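Local structure of universal stress protein (Pseudomonas aeruginosa UCBPP-PA14, 7MQ5) at residues Ala106-Asp111 and Val262-Leu267; Pro120-Met125 and Leu272-Asp277; Gly134-Ala139 and Gln234-Val239; Ala139-Gly144 and Gly156-Ala161. The protein is of unknown function but, as a member of the universal stress protein family, probably takes part in the bacterial response to stress. All coordinates share one frame; numbering follows the deposited sequence. Where two conformers were deposited one is given.

Interaction 1 (Ala106-Asp111 and Val262-Leu267); sequences AILTPD and VVLDTL
The backbones of I107 and D265 come close where an extended turn passes the C-terminal end of helix 258-264, their CA atoms 4.4 Å apart. In this α/β fold the turn leads into helix 110-118, with T109 as its N-cap, so the contact joins the exit of one helix to the entry of another. D265 is the main polar link. Its OD1 accepts the backbone N-H of L108 at 2.9 Å, a nearly straight bond (165° at the hydrogen) that arrives from above the carboxylate plane, 42° out of it. The same oxygen also accepts from W113 NE1 of helix 110-118, which gives it a second fixed donor.

Beside this polar link the side chain of L108 reaches over the last helical turn. With CG anti to its own carbonyl carbon (chi1 -57°), CG sits 3.7 Å from L264 O, and CD1 goes on to meet L264 CB at 4.0 Å. Helix 110-118 continues the apolar packing, touching both leucines through W113 and L116. A106 turns its CB toward the other segment, 3.4 Å from D265 O. Two acceptors, A106 O and D265 O, lie 3.3 Å apart; nearby, K127 NZ binds A106 O, L264 O and L267 O, and its expected positive charge should ease the crowding of carbonyl oxygens. The other carboxylate oxygen, D265 OD2, accepts a hydrogen bond from a water at 2.8 Å, and the same water donates another to L108 O at 3.0 Å.

Interaction 2 (Pro120-Met125 and Leu272-Asp277); sequences PCPVLM and LVLKPD
P122 packs its ring against two leucines of the partner strand. Its CB meets L274 CD2 at 3.6 Å and lies near L272 CD1 as well; CG, the next ring atom, keeps to the same L274 methyl at 3.7 Å. L272 CD1 lies against the V123 carbonyl, 3.7 Å from V123 O, and also meets L124 CB at 4.1 Å. V123 and V273, whose side chains lie on the other face of the sheet, form an antiparallel hydrogen-bonded pair: V273 N donates to V123 O at 2.8 Å and V123 N to V273 O at 3.2 Å.

Where the strands part, a water takes over. It donates to C121 O at 2.7 Å and to V273 O, and accepts from K275 NZ at 2.8 Å. L116 O in the last turn of helix 110-118 and A119 O just after it also bind NZ, so two carbonyl oxygens and the water accept from a buried, probably charged group.

Strands 123-126 and 270-274 are the central antiparallel neighbours of a sheet whose other adjacent strands run parallel. This is consistent with a tandem universal stress protein, in which two α/β units join through their last strands.

Interaction 3 (Gly134-Ala139 and Gln234-Val239); sequences GGKILA and QKLDAV
K136 and A238 bring strand 136-141 against the segment leaving helix 225-236, which ends in a Schellman motif. D237, with a positive phi of 54°, turns the chain out of the helix and into strand 240-244, the parallel neighbour of strand 136-141. Just before that strand, V239 N bonds to K136 O, 2.9 Å away, with the donor nearly along the C=O axis; L138 and V240 carry the backbone pairing onward.

The tight side is apolar. L138 points toward the helix end, and its CB meets A238 CB at 4.1 Å. CG, anti to the backbone N (chi1 180°), starts the branch whose CD1 meets L236 CD1 at 4.0 Å, the two side chains crossing at about a right angle. At the other end V239 CG1, placed between its backbone N and carbonyl carbon, fits against I137 CD1 at 4.0 Å and also faces the CA of G135.

Toward the start of the strand and the polar end of K136 the contact is wetter. One water accepts from K136 N and donates to D237 O, bridging the two. R130 forms a salt bridge with D237 OD1 and a hydrogen bond with A238 O. The extended K136 side chain runs past the helix end, CD coming within 3.4 Å of L236 O. That carbonyl is satisfied by a second water, which donates to L236 O at 2.7 Å and accepts only a weak bond from K136 NZ at 3.2 Å.

Interaction 4 (Ala139-Gly144 and Gly156-Ala161); sequences AAVDVG and GIISHA
Next to I157, which packs on A139, the carbonyl oxygen of G156 is gripped by two donors of one residue. H160 N reaches it as the usual helical bond, while H160 ND1 donates at 2.8 Å from the opposite face of the carbonyl plane, with G156 O lying in the plane of the imidazole. This leaves ND1 as the protonated nitrogen in that bond and limits the rotation of the ring.

The contact itself is apolar. Strand 139-141 and helix 156-161 run nearly antiparallel, 172° between directions and 8.2 Å between axes, as the first two elements of the β-α-β unit completed by strand 171-178. A139 CB is the hub: I157 CG2 lies 3.8 Å away and A161 CB 3.9 Å. V141 CG1 extends the row to I157 CG2 at 4.1 Å, and I157 CD1 rests 3.6 Å from A140 O. Past the strand, D142 OD1 accepts from G144 N in an Asx turn.

With no hydrogen bond crossing between the two segments, shape and hydrophobic burial hold helix to strand, and the small A139 and A161 let them come close.

Overall arrangement
Interactions 2, 3 and 4 all reach the same sheet, and interaction 1 lies beside it. Interactions 1 and 2 touch through L264 CD2 and V273 CG2 at 3.8 Å, on the face of the sheet where helix 110-118 also packs. On the other face L274 CD1 meets G156 O of interaction 4 at 3.6 Å, so strand 270-274 is covered on both sides. Interactions 3 and 4 share A139 and use strand 136-141 in turn, first beside strand 240-244 and then under helix 148-167. Interactions 1 and 3, centres about 18 Å apart, do not touch. Along the chain, interactions 3 and 4 are nested within the loops that interactions 1 and 2 close.

Interaction 1 (Ala106-Asp111 and Val262-Leu267)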
loop_
_atom_site.group_PDB
_atom_site.type_symbol
_atom_site.label_atom_id
_atom_site.label_comp_id
_atom_site.label_asym_id
_atom_site.label_seq_id
_atom_site.Cartn_x
_atom_site.Cartn_y
_atom_site.Cartn_z
ATOM N N ALA A 106 -3.105 4.107 -15.828
ATOM C CA ALA A 106 -3.218 3.379 -14.535
ATOM C C ALA A 106 -2.315 2.134 -14.463
ATOM O O ALA A 106 -2.115 1.624 -13.361
ATOM C CB ALA A 106 -4.656 3.007 -14.269
ATOM N N ILE A 107 -1.731 1.728 -15.593
ATOM C CA ILE A 107 -0.897 0.490 -15.668
ATOM C C ILE A 107 0.454 0.699 -14.972
ATOM O O ILE A 107 1.201 1.619 -15.379
ATOM C CB ILE A 107 -0.710 0.088 -17.144
ATOM C CG1 ILE A 107 -2.047 -0.061 -17.875
ATOM C CG2 ILE A 107 0.145 -1.163 -17.260
ATOM C CD1 ILE A 107 -2.959 -1.116 -17.296
ATOM N N LEU A 108 0.791 -0.156 -14.003
ATOM C CA LEU A 108 2.113 -0.041 -13.334
ATOM C C LEU A 108 3.203 -0.517 -14.301
ATOM O O LEU A 108 2.941 -1.386 -15.157
ATOM C CB LEU A 108 2.141 -0.887 -12.059
ATOM C CG LEU A 108 1.076 -0.592 -11.010
ATOM C CD1 LEU A 108 1.358 -1.415 -9.763
ATOM C CD2 LEU A 108 0.991 0.889 -10.665
ATOM N N THR A 109 4.408 0.011 -14.134
ATOM C CA THR A 109 5.528 -0.424 -14.997
ATOM C C THR A 109 5.995 -1.820 -14.599
ATOM O O THR A 109 5.776 -2.275 -13.479
ATOM C CB THR A 109 6.714 0.536 -14.900
ATOM O OG1 THR A 109 7.346 0.370 -13.627
ATOM C CG2 THR A 109 6.302 1.975 -15.129
ATOM N N PRO A 110 6.670 -2.554 -15.505
ATOM C CA PRO A 110 7.221 -3.854 -15.142
ATOM C C PRO A 110 8.152 -3.766 -13.919
ATOM O O PRO A 110 8.127 -4.660 -13.102
ATOM C CB PRO A 110 7.955 -4.266 -16.425
ATOM C CG PRO A 110 7.156 -3.614 -17.525
ATOM C CD PRO A 110 6.775 -2.270 -16.952
ATOM N N ASP A 111 8.922 -2.685 -13.791
ATOM C CA ASP A 111 9.844 -2.599 -12.627
ATOM C C ASP A 111 9.020 -2.370 -11.347
ATOM O O ASP A 111 9.387 -2.927 -10.302
ATOM C CB ASP A 111 10.927 -1.544 -12.829
ATOM C CG ASP A 111 12.032 -1.669 -11.794
ATOM O OD1 ASP A 111 12.895 -2.573 -11.941
ATOM O OD2 ASP A 111 11.956 -0.939 -10.810
ATOM N N VAL A 262 -5.016 -7.134 -11.085
ATOM C CA VAL A 262 -5.987 -6.301 -11.847
ATOM C C VAL A 262 -6.246 -4.986 -11.105
ATOM O O VAL A 262 -6.215 -3.924 -11.739
ATOM C CB VAL A 262 -7.291 -7.076 -12.099
ATOM C CG1 VAL A 262 -8.345 -6.188 -12.745
ATOM C CG2 VAL A 262 -7.046 -8.322 -12.941
ATOM N N VAL A 263 -6.502 -5.044 -9.801
ATOM C CA VAL A 263 -6.824 -3.809 -9.034
ATOM C C VAL A 263 -5.655 -2.808 -9.110
ATOM O O VAL A 263 -5.890 -1.606 -9.323
ATOM C CB VAL A 263 -7.202 -4.204 -7.592
ATOM C CG1 VAL A 263 -7.295 -3.017 -6.656
ATOM C CG2 VAL A 263 -8.478 -5.030 -7.581
ATOM N N LEU A 264 -4.424 -3.273 -8.934
ATOM C CA LEU A 264 -3.265 -2.342 -8.931
ATOM C C LEU A 264 -3.093 -1.642 -10.279
ATOM O O LEU A 264 -2.601 -0.509 -10.288
ATOM C CB LEU A 264 -2.003 -3.124 -8.552
ATOM C CG LEU A 264 -1.708 -3.147 -7.057
ATOM C CD1 LEU A 264 -0.840 -4.340 -6.664
ATOM C CD2 LEU A 264 -1.088 -1.826 -6.627
ATOM N N ASP A 265 -3.485 -2.301 -11.365
ATOM C CA ASP A 265 -3.360 -1.734 -12.733
ATOM C C ASP A 265 -4.604 -0.921 -13.115
ATOM O O ASP A 265 -4.606 -0.387 -14.231
ATOM C CB ASP A 265 -3.144 -2.843 -13.768
ATOM C CG ASP A 265 -1.691 -3.223 -14.028
ATOM O OD1 ASP A 265 -0.779 -2.557 -13.474
ATOM O OD2 ASP A 265 -1.479 -4.182 -14.793
ATOM N N THR A 266 -5.600 -0.815 -12.223
ATOM C CA THR A 266 -6.892 -0.147 -12.549
ATOM C C THR A 266 -7.160 1.038 -11.615
ATOM O O THR A 266 -7.710 2.042 -12.058
ATOM C CB THR A 266 -8.067 -1.140 -12.451
ATOM O OG1 THR A 266 -7.775 -2.262 -13.285
ATOM C CG2 THR A 266 -9.402 -0.548 -12.845
ATOM N N LEU A 267 -6.811 0.909 -10.345
ATOM C CA LEU A 267 -7.149 1.977 -9.375
ATOM C C LEU A 267 -6.495 3.297 -9.763
ATOM O O LEU A 267 -5.340 3.301 -10.258
ATOM C CB LEU A 267 -6.672 1.565 -7.984
ATOM C CG LEU A 267 -7.481 0.462 -7.300
ATOM C CD1 LEU A 267 -6.742 -0.011 -6.061
ATOM C CD2 LEU A 267 -8.881 0.933 -6.931
HETATM O O HOH W 1 1.126 -3.660 -15.709
#

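Interaction 2 (Pro120-Met125 and Leu272-Asp277)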
loop_
_atom_site.group_PDB
_atom_site.type_symbol
_atom_site.label_atom_id
_atom_site.label_comp_id
_atom_site.label_asym_id
_atom_site.label_seq_id
_atom_site.Cartn_x
_atom_site.Cartn_y
_atom_site.Cartn_z
ATOM N N PRO A 120 9.825 -6.949 1.034
ATOM C CA PRO A 120 9.451 -7.664 2.255
ATOM C C PRO A 120 8.834 -6.750 3.319
ATOM O O PRO A 120 9.090 -6.896 4.502
ATOM C CB PRO A 120 10.793 -8.253 2.700
ATOM C CG PRO A 120 11.787 -7.190 2.309
ATOM C CD PRO A 120 11.264 -6.614 1.008
ATOM N N CYS A 121 8.007 -5.824 2.860
ATOM C CA CYS A 121 7.343 -4.850 3.742
ATOM C C CYS A 121 6.203 -4.217 2.966
ATOM O O CYS A 121 6.120 -4.377 1.743
ATOM C CB CYS A 121 8.320 -3.766 4.194
ATOM S SG CYS A 121 9.021 -2.766 2.848
ATOM N N PRO A 122 5.311 -3.469 3.650
ATOM C CA PRO A 122 4.277 -2.697 2.972
ATOM C C PRO A 122 4.873 -1.730 1.937
ATOM O O PRO A 122 5.931 -1.143 2.163
ATOM C CB PRO A 122 3.610 -1.931 4.131
ATOM C CG PRO A 122 3.790 -2.848 5.324
ATOM C CD PRO A 122 5.159 -3.444 5.114
ATOM N N VAL A 123 4.193 -1.614 0.805
ATOM C CA VAL A 123 4.581 -0.648 -0.250
ATOM C C VAL A 123 3.389 0.256 -0.540
ATOM O O VAL A 123 2.294 -0.262 -0.825
ATOM C CB VAL A 123 5.029 -1.337 -1.547
ATOM C CG1 VAL A 123 5.370 -0.298 -2.603
ATOM C CG2 VAL A 123 6.210 -2.265 -1.309
ATOM N N LEU A 124 3.608 1.562 -0.454
ATOM C CA LEU A 124 2.609 2.567 -0.856
ATOM C C LEU A 124 3.000 3.082 -2.236
ATOM O O LEU A 124 4.040 3.729 -2.385
ATOM C CB LEU A 124 2.594 3.709 0.158
ATOM C CG LEU A 124 1.684 4.882 -0.189
ATOM C CD1 LEU A 124 0.223 4.455 -0.285
ATOM C CD2 LEU A 124 1.861 5.998 0.823
HETATM N N MSE A 125 2.198 2.727 -3.238
HETATM C CA MSE A 125 2.353 3.220 -4.593
HETATM C C MSE A 125 1.431 4.421 -4.743
HETATM O O MSE A 125 0.213 4.259 -4.662
HETATM C CB MSE A 125 1.925 2.159 -5.607
HETATM C CG MSE A 125 2.784 0.918 -5.624
HETATM SE SE MSE A 125 4.626 1.270 -6.183
HETATM C CE MSE A 125 4.248 2.185 -7.882
ATOM N N LEU A 272 -1.941 1.025 -0.995
ATOM C CA LEU A 272 -1.048 0.432 0.020
ATOM C C LEU A 272 -1.180 -1.081 -0.109
ATOM O O LEU A 272 -2.301 -1.606 0.074
ATOM C CB LEU A 272 -1.430 0.906 1.421
ATOM C CG LEU A 272 -0.580 0.317 2.538
ATOM C CD1 LEU A 272 0.874 0.721 2.402
ATOM C CD2 LEU A 272 -1.113 0.694 3.906
ATOM N N VAL A 273 -0.084 -1.740 -0.447
ATOM C CA VAL A 273 -0.070 -3.201 -0.703
ATOM C C VAL A 273 0.569 -3.927 0.481
ATOM O O VAL A 273 1.756 -3.696 0.774
ATOM C CB VAL A 273 0.686 -3.486 -2.009
ATOM C CG1 VAL A 273 0.710 -4.975 -2.296
ATOM C CG2 VAL A 273 0.085 -2.710 -3.171
ATOM N N LEU A 274 -0.231 -4.760 1.137
ATOM C CA LEU A 274 0.211 -5.577 2.279
ATOM C C LEU A 274 0.304 -7.037 1.841
ATOM O O LEU A 274 -0.413 -7.432 0.916
ATOM C CB LEU A 274 -0.790 -5.422 3.426
ATOM C CG LEU A 274 -1.046 -3.986 3.862
ATOM C CD1 LEU A 274 -2.080 -3.943 4.966
ATOM C CD2 LEU A 274 0.235 -3.303 4.302
ATOM N N LYS A 275 1.160 -7.794 2.505
ATOM C CA LYS A 275 1.311 -9.235 2.216
ATOM C C LYS A 275 1.091 -10.030 3.489
ATOM O O LYS A 275 1.280 -9.513 4.586
ATOM C CB LYS A 275 2.696 -9.550 1.658
ATOM C CG LYS A 275 3.070 -8.803 0.386
ATOM C CD LYS A 275 4.360 -9.307 -0.205
ATOM C CE LYS A 275 4.754 -8.631 -1.505
ATOM N NZ LYS A 275 5.334 -7.276 -1.325
ATOM N N PRO A 276 0.684 -11.311 3.365
ATOM C CA PRO A 276 0.547 -12.174 4.533
ATOM C C PRO A 276 1.876 -12.282 5.288
ATOM O O PRO A 276 2.926 -12.269 4.673
ATOM C CB PRO A 276 0.163 -13.537 3.941
ATOM C CG PRO A 276 -0.474 -13.203 2.620
ATOM C CD PRO A 276 0.284 -11.991 2.126
ATOM N N ASP A 277 1.795 -12.443 6.605
ATOM C CA ASP A 277 3.012 -12.549 7.452
ATOM C C ASP A 277 3.962 -13.655 6.963
ATOM O O ASP A 277 5.178 -13.415 6.973
ATOM C CB ASP A 277 2.653 -12.796 8.918
ATOM C CG ASP A 277 1.958 -11.634 9.604
ATOM O OD1 ASP A 277 2.003 -10.518 9.061
ATOM O OD2 ASP A 277 1.403 -11.856 10.696
HETATM O O HOH W 2 4.044 -5.241 0.176
#

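Interaction 3 (Gly134-Ala139 and Gln234-Val239)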
loop_
_atom_site.group_PDB
_atom_site.type_symbol
_atom_site.label_atom_id
_atom_site.label_comp_id
_atom_site.label_asym_id
_atom_site.label_seq_id
_atom_site.Cartn_x
_atom_site.Cartn_y
_atom_site.Cartn_z
ATOM N N GLY A 134 -8.792 14.877 4.577
ATOM C CA GLY A 134 -10.237 15.014 4.350
ATOM C C GLY A 134 -10.800 14.045 3.328
ATOM O O GLY A 134 -12.012 14.130 3.073
ATOM N N GLY A 135 -9.993 13.141 2.775
ATOM C CA GLY A 135 -10.521 12.246 1.728
ATOM C C GLY A 135 -11.172 10.985 2.273
ATOM O O GLY A 135 -11.546 10.942 3.461
ATOM N N LYS A 136 -11.306 9.986 1.411
ATOM C CA LYS A 136 -11.898 8.677 1.783
ATOM C C LYS A 136 -10.847 7.582 1.602
ATOM O O LYS A 136 -10.186 7.526 0.547
ATOM C CB LYS A 136 -13.159 8.408 0.964
ATOM C CG LYS A 136 -14.258 9.433 1.211
ATOM C CD LYS A 136 -15.572 9.087 0.566
ATOM C CE LYS A 136 -16.623 10.156 0.794
ATOM N NZ LYS A 136 -17.866 9.883 0.038
ATOM N N ILE A 137 -10.705 6.751 2.624
ATOM C CA ILE A 137 -9.755 5.611 2.651
ATOM C C ILE A 137 -10.583 4.335 2.497
ATOM O O ILE A 137 -11.531 4.154 3.272
ATOM C CB ILE A 137 -8.965 5.600 3.974
ATOM C CG1 ILE A 137 -8.440 6.990 4.354
ATOM C CG2 ILE A 137 -7.867 4.537 3.935
ATOM C CD1 ILE A 137 -7.593 7.664 3.299
ATOM N N LEU A 138 -10.208 3.489 1.546
ATOM C CA LEU A 138 -10.960 2.249 1.274
ATOM C C LEU A 138 -10.109 1.032 1.631
ATOM O O LEU A 138 -8.995 0.925 1.141
ATOM C CB LEU A 138 -11.351 2.206 -0.204
ATOM C CG LEU A 138 -12.136 0.972 -0.633
ATOM C CD1 LEU A 138 -13.467 0.864 0.110
ATOM C CD2 LEU A 138 -12.341 1.012 -2.133
ATOM N N ALA A 139 -10.642 0.154 2.470
ATOM C CA ALA A 139 -9.989 -1.130 2.811
ATOM C C ALA A 139 -10.696 -2.246 2.040
ATOM O O ALA A 139 -11.933 -2.296 2.084
ATOM C CB ALA A 139 -10.061 -1.370 4.298
ATOM N N GLN A 234 -13.907 4.051 -7.193
ATOM C CA GLN A 234 -14.294 5.144 -8.114
ATOM C C GLN A 234 -15.545 5.859 -7.577
ATOM O O GLN A 234 -15.584 7.102 -7.578
ATOM C CB GLN A 234 -14.548 4.580 -9.512
ATOM C CG GLN A 234 -14.834 5.662 -10.535
ATOM C CD GLN A 234 -13.639 6.540 -10.795
ATOM O OE1 GLN A 234 -13.701 7.758 -10.639
ATOM N NE2 GLN A 234 -12.526 5.914 -11.142
ATOM N N LYS A 235 -16.534 5.102 -7.106
ATOM C CA LYS A 235 -17.797 5.712 -6.612
ATOM C C LYS A 235 -17.515 6.602 -5.394
ATOM O O LYS A 235 -18.117 7.679 -5.287
ATOM C CB LYS A 235 -18.813 4.610 -6.287
ATOM C CG LYS A 235 -20.157 5.103 -5.765
ATOM C CD LYS A 235 -20.918 5.996 -6.728
ATOM C CE LYS A 235 -22.225 6.502 -6.154
ATOM N NZ LYS A 235 -22.985 7.272 -7.160
ATOM N N LEU A 236 -16.613 6.177 -4.515
ATOM C CA LEU A 236 -16.248 6.957 -3.299
ATOM C C LEU A 236 -15.202 8.030 -3.626
ATOM O O LEU A 236 -14.890 8.832 -2.733
ATOM C CB LEU A 236 -15.649 6.015 -2.250
ATOM C CG LEU A 236 -16.595 4.987 -1.643
ATOM C CD1 LEU A 236 -15.828 4.028 -0.741
ATOM C CD2 LEU A 236 -17.722 5.659 -0.871
ATOM N N ASP A 237 -14.634 8.000 -4.833
ATOM C CA ASP A 237 -13.478 8.881 -5.157
ATOM C C ASP A 237 -12.397 8.644 -4.084
ATOM O O ASP A 237 -11.778 9.619 -3.612
ATOM C CB ASP A 237 -13.886 10.352 -5.274
ATOM C CG ASP A 237 -12.879 11.227 -6.003
ATOM O OD1 ASP A 237 -12.041 10.677 -6.744
ATOM O OD2 ASP A 237 -12.964 12.462 -5.848
ATOM N N ALA A 238 -12.160 7.376 -3.719
ATOM C CA ALA A 238 -11.166 7.067 -2.665
ATOM C C ALA A 238 -9.802 7.638 -3.059
ATOM O O ALA A 238 -9.413 7.536 -4.247
ATOM C CB ALA A 238 -11.075 5.576 -2.457
ATOM N N VAL A 239 -9.071 8.142 -2.074
ATOM C CA VAL A 239 -7.712 8.701 -2.318
ATOM C C VAL A 239 -6.648 7.644 -1.981
ATOM O O VAL A 239 -5.546 7.718 -2.553
ATOM C CB VAL A 239 -7.540 10.025 -1.560
ATOM C CG1 VAL A 239 -7.516 9.857 -0.051
ATOM C CG2 VAL A 239 -6.332 10.787 -2.064
HETATM O O HOH W 3 -11.230 10.979 -1.259
HETATM O O HOH W 4 -15.972 11.258 -2.139
#

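Interaction 4 (Ala139-Gly144 and Gly156-Ala161)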
loop_
_atom_site.group_PDB
_atom_site.type_symbol
_atom_site.label_atom_id
_atom_site.label_comp_id
_atom_site.label_asym_id
_atom_site.label_seq_id
_atom_site.Cartn_x
_atom_site.Cartn_y
_atom_site.Cartn_z
ATOM N N ALA A 139 -10.642 0.154 2.470
ATOM C CA ALA A 139 -9.989 -1.130 2.811
ATOM C C ALA A 139 -10.696 -2.246 2.040
ATOM O O ALA A 139 -11.933 -2.296 2.084
ATOM C CB ALA A 139 -10.061 -1.370 4.298
ATOM N N ALA A 140 -9.947 -3.134 1.387
ATOM C CA ALA A 140 -10.533 -4.265 0.637
ATOM C C ALA A 140 -10.312 -5.565 1.415
ATOM O O ALA A 140 -9.162 -5.920 1.683
ATOM C CB ALA A 140 -9.929 -4.352 -0.744
ATOM N N VAL A 141 -11.400 -6.243 1.761
ATOM C CA VAL A 141 -11.339 -7.541 2.482
ATOM C C VAL A 141 -12.336 -8.519 1.839
ATOM O O VAL A 141 -12.994 -8.162 0.831
ATOM C CB VAL A 141 -11.648 -7.321 3.972
ATOM C CG1 VAL A 141 -10.658 -6.365 4.626
ATOM C CG2 VAL A 141 -13.082 -6.841 4.163
ATOM N N ASP A 142 -12.346 -9.756 2.322
ATOM C CA ASP A 142 -13.394 -10.740 1.933
ATOM C C ASP A 142 -13.907 -11.322 3.248
ATOM O O ASP A 142 -13.280 -12.253 3.766
ATOM C CB ASP A 142 -12.907 -11.814 0.954
ATOM C CG ASP A 142 -13.996 -12.806 0.544
ATOM O OD1 ASP A 142 -15.113 -12.736 1.111
ATOM O OD2 ASP A 142 -13.725 -13.643 -0.342
ATOM N N VAL A 143 -14.976 -10.736 3.782
ATOM C CA VAL A 143 -15.519 -11.168 5.105
ATOM C C VAL A 143 -15.992 -12.632 5.043
ATOM O O VAL A 143 -16.140 -13.230 6.115
ATOM C CB VAL A 143 -16.631 -10.213 5.588
ATOM C CG1 VAL A 143 -16.162 -8.763 5.603
ATOM C CG2 VAL A 143 -17.907 -10.349 4.776
ATOM N N GLY A 144 -16.154 -13.198 3.841
ATOM C CA GLY A 144 -16.583 -14.600 3.679
ATOM C C GLY A 144 -15.508 -15.613 4.056
ATOM O O GLY A 144 -15.808 -16.811 3.977
ATOM N N GLY A 156 -4.599 -6.687 9.478
ATOM C CA GLY A 156 -3.539 -5.750 9.062
ATOM C C GLY A 156 -4.064 -4.706 8.090
ATOM O O GLY A 156 -3.701 -3.514 8.194
ATOM N N ILE A 157 -4.915 -5.131 7.162
ATOM C CA ILE A 157 -5.511 -4.187 6.178
ATOM C C ILE A 157 -6.324 -3.132 6.933
ATOM O O ILE A 157 -6.149 -1.935 6.675
ATOM C CB ILE A 157 -6.373 -4.971 5.173
ATOM C CG1 ILE A 157 -5.507 -5.821 4.239
ATOM C CG2 ILE A 157 -7.306 -4.045 4.402
ATOM C CD1 ILE A 157 -6.275 -6.917 3.531
ATOM N N ILE A 158 -7.121 -3.563 7.915
ATOM C CA ILE A 158 -7.962 -2.599 8.680
ATOM C C ILE A 158 -7.080 -1.738 9.592
ATOM O O ILE A 158 -7.364 -0.530 9.711
ATOM C CB ILE A 158 -9.059 -3.329 9.473
ATOM C CG1 ILE A 158 -10.033 -4.069 8.553
ATOM C CG2 ILE A 158 -9.783 -2.363 10.398
ATOM C CD1 ILE A 158 -10.746 -3.194 7.548
ATOM N N SER A 159 -6.060 -2.315 10.226
ATOM C CA SER A 159 -5.225 -1.489 11.134
ATOM C C SER A 159 -4.548 -0.364 10.343
ATOM O O SER A 159 -4.491 0.778 10.809
ATOM C CB SER A 159 -4.211 -2.346 11.835
ATOM O OG SER A 159 -3.469 -1.575 12.757
ATOM N N HIS A 160 -4.016 -0.700 9.172
ATOM C CA HIS A 160 -3.305 0.332 8.377
ATOM C C HIS A 160 -4.309 1.349 7.823
ATOM O O HIS A 160 -4.044 2.557 7.899
ATOM C CB HIS A 160 -2.487 -0.286 7.235
ATOM C CG HIS A 160 -1.228 -0.987 7.652
ATOM N ND1 HIS A 160 -1.223 -2.281 8.150
ATOM C CD2 HIS A 160 0.064 -0.589 7.645
ATOM C CE1 HIS A 160 0.020 -2.650 8.407
ATOM N NE2 HIS A 160 0.823 -1.639 8.090
ATOM N N ALA A 161 -5.452 0.874 7.319
ATOM C CA ALA A 161 -6.444 1.810 6.739
ATOM C C ALA A 161 -6.998 2.768 7.798
ATOM O O ALA A 161 -7.141 3.964 7.519
ATOM C CB ALA A 161 -7.549 1.036 6.075
#